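Local coordinates for protein EH1AB1 (Metagenome, PDB 6I8F) that probably hydrolyses carboxylic esters as a serine hydrolase of the alpha/beta hydrolase fold, at residues A[36-41]-A[230-235]. Sequence-based numbering, arbitrary orientation.
Sequences PGLDTL and DWFWEA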
loop_
_atom_site.group_PDB
_atom_site.type_symbol
_atom_site.label_atom_id
_atom_site.label_comp_id
_atom_site.label_asym_id
_atom_site.label_seq_id
_atom_site.Cartn_x
_atom_site.Cartn_y
_atom_site.Cartn_z
ATOM N N PRO A 36 26.187 24.481 -19.526
ATOM C CA PRO A 36 27.032 23.302 -19.337
ATOM C C PRO A 36 26.301 22.228 -18.519
ATOM O O PRO A 36 25.569 22.559 -17.581
ATOM C CB PRO A 36 28.262 23.830 -18.582
ATOM C CG PRO A 36 28.255 25.318 -18.860
ATOM C CD PRO A 36 26.787 25.688 -18.934
ATOM N N GLY A 37 26.491 20.962 -18.908
ATOM C CA GLY A 37 25.931 19.813 -18.203
ATOM C C GLY A 37 26.496 19.682 -16.797
ATOM O O GLY A 37 27.581 20.199 -16.489
ATOM N N LEU A 38 25.753 18.966 -15.947
ATOM C CA LEU A 38 26.077 18.801 -14.525
ATOM C C LEU A 38 27.445 18.124 -14.358
ATOM O O LEU A 38 28.132 18.372 -13.375
ATOM C CB LEU A 38 24.972 17.972 -13.859
ATOM C CG LEU A 38 25.149 17.699 -12.366
ATOM C CD1 LEU A 38 25.239 18.994 -11.569
ATOM C CD2 LEU A 38 24.016 16.829 -11.846
ATOM N N ASP A 39 27.806 17.271 -15.326
ATOM C CA ASP A 39 29.058 16.505 -15.352
ATOM C C ASP A 39 30.289 17.419 -15.461
ATOM O O ASP A 39 31.377 17.039 -15.028
ATOM C CB ASP A 39 29.060 15.507 -16.511
ATOM C CG ASP A 39 28.940 16.140 -17.887
ATOM O OD1 ASP A 39 28.188 17.133 -18.014
ATOM O OD2 ASP A 39 29.605 15.637 -18.818
ATOM N N THR A 40 30.125 18.605 -16.054
ATOM C CA THR A 40 31.252 19.489 -16.363
ATOM C C THR A 40 31.571 20.404 -15.177
ATOM O O THR A 40 32.603 21.065 -15.167
ATOM C CB THR A 40 30.956 20.345 -17.602
ATOM O OG1 THR A 40 29.956 21.304 -17.255
ATOM C CG2 THR A 40 30.483 19.533 -18.788
ATOM N N LEU A 41 30.671 20.462 -14.190
ATOM C CA LEU A 41 30.798 21.411 -13.101
ATOM C C LEU A 41 31.503 20.762 -11.914
ATOM O O LEU A 41 31.365 19.561 -11.687
ATOM C CB LEU A 41 29.405 21.904 -12.702
ATOM C CG LEU A 41 28.606 22.579 -13.816
ATOM C CD1 LEU A 41 27.241 23.018 -13.303
ATOM C CD2 LEU A 41 29.369 23.760 -14.402
ATOM N N ASP A 230 28.633 8.743 -13.169
ATOM C CA ASP A 230 29.994 8.800 -12.618
ATOM C C ASP A 230 30.179 10.049 -11.753
ATOM O O ASP A 230 30.860 9.997 -10.740
ATOM C CB ASP A 230 31.050 8.756 -13.721
ATOM C CG ASP A 230 31.129 7.395 -14.380
ATOM O OD1 ASP A 230 31.686 7.317 -15.491
ATOM O OD2 ASP A 230 30.620 6.425 -13.775
ATOM N N TRP A 231 29.552 11.155 -12.160
ATOM C CA TRP A 231 29.620 12.408 -11.423
ATOM C C TRP A 231 29.184 12.192 -9.962
ATOM O O TRP A 231 29.713 12.854 -9.065
ATOM C CB TRP A 231 28.781 13.479 -12.129
ATOM C CG TRP A 231 28.927 14.867 -11.589
ATOM C CD1 TRP A 231 29.837 15.809 -11.974
ATOM C CD2 TRP A 231 28.101 15.495 -10.589
ATOM N NE1 TRP A 231 29.633 16.978 -11.291
ATOM C CE2 TRP A 231 28.575 16.818 -10.434
ATOM C CE3 TRP A 231 27.014 15.072 -9.813
ATOM C CZ2 TRP A 231 28.000 17.712 -9.528
ATOM C CZ3 TRP A 231 26.441 15.961 -8.927
ATOM C CH2 TRP A 231 26.931 17.258 -8.784
ATOM N N PHE A 232 28.233 11.270 -9.747
ATOM C CA PHE A 232 27.751 10.895 -8.425
ATOM C C PHE A 232 28.598 9.760 -7.845
ATOM O O PHE A 232 29.107 9.846 -6.715
ATOM C CB PHE A 232 26.280 10.471 -8.488
ATOM C CG PHE A 232 25.330 11.621 -8.696
ATOM C CD1 PHE A 232 24.877 12.367 -7.618
ATOM C CD2 PHE A 232 24.929 11.987 -9.971
ATOM C CE1 PHE A 232 24.024 13.443 -7.810
ATOM C CE2 PHE A 232 24.078 13.066 -10.160
ATOM C CZ PHE A 232 23.628 13.791 -9.081
ATOM N N TRP A 233 28.701 8.682 -8.622
ATOM C CA TRP A 233 29.278 7.435 -8.182
ATOM C C TRP A 233 30.737 7.623 -7.729
ATOM O O TRP A 233 31.141 7.092 -6.690
ATOM C CB TRP A 233 29.143 6.387 -9.295
ATOM C CG TRP A 233 29.670 5.049 -8.889
ATOM C CD1 TRP A 233 30.890 4.525 -9.199
ATOM C CD2 TRP A 233 29.023 4.087 -8.041
ATOM N NE1 TRP A 233 31.038 3.294 -8.622
ATOM C CE2 TRP A 233 29.909 2.995 -7.910
ATOM C CE3 TRP A 233 27.786 4.029 -7.386
ATOM C CZ2 TRP A 233 29.596 1.867 -7.153
ATOM C CZ3 TRP A 233 27.474 2.910 -6.646
ATOM C CH2 TRP A 233 28.368 1.846 -6.532
ATOM N N GLU A 234 31.508 8.415 -8.483
ATOM C CA GLU A 234 32.945 8.565 -8.266
ATOM C C GLU A 234 33.220 9.537 -7.118
ATOM O O GLU A 234 34.296 9.515 -6.523
ATOM C CB GLU A 234 33.625 9.015 -9.562
ATOM C CG GLU A 234 33.561 7.936 -10.635
ATOM C CD GLU A 234 34.405 8.152 -11.875
ATOM O OE1 GLU A 234 34.794 9.305 -12.144
ATOM O OE2 GLU A 234 34.664 7.154 -12.565
ATOM N N ALA A 235 32.241 10.394 -6.813
ATOM C CA ALA A 235 32.346 11.287 -5.687
ATOM C C ALA A 235 32.183 10.486 -4.390
ATOM O O ALA A 235 32.845 10.754 -3.378
ATOM C CB ALA A 235 31.310 12.380 -5.824
#
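Trp231 lies with one face of its indole against Leu38, the two side chains crossing at about a right angle. Leu38 CG stands over the benzene ring of the indole, 3.8 Å from its centroid and 2° off the ring normal, a CH-pi contact. CG is anti to the backbone N (chi1 180°), and the fork spreads over the same face: CD1 rests 3.7 Å from Trp231 CZ2, while CD2 lies near CZ3 and CE3 and reaches Phe232 CE2 at 4.1 Å. Leucine suits this place because its fork meets two aromatic residues. Trp231 CE3 in turn sits 3.5 Å above the Phe232 ring, over its centre. Leu38 O and Asp39 N lie over the indole face that Leu38 CG covers, with Asp39 CA 3.5 Å from Trp231 CD1. At the indole edge, Trp231 NE1 donates to Leu41 O at 3.1 Å; the bond is nearly straight (178°), the acceptor in the ring plane. Tryptophan fits because it combines a broad face with an in-plane N-H. Helix 230-236 falls between sheet strands 198-202 and 262-267; its packing on the N-terminal loop is consistent with the helical cap of hormone-sensitive-lipase-like esterases, a family the His-Gly-Gly-Gly sequence also suggests. The His43 ring stacks with that of Trp231, and His43 NE2 is hydrogen-bonded to Trp231 O. Replacing Trp231 by an alanine would probably leave Leu41 O without this donor and open a gap beneath Leu38. Within the turn, Gly37 O accepts from both Thr40 N and Thr40 OG1, threonine adding a side-chain bond to the backbone one.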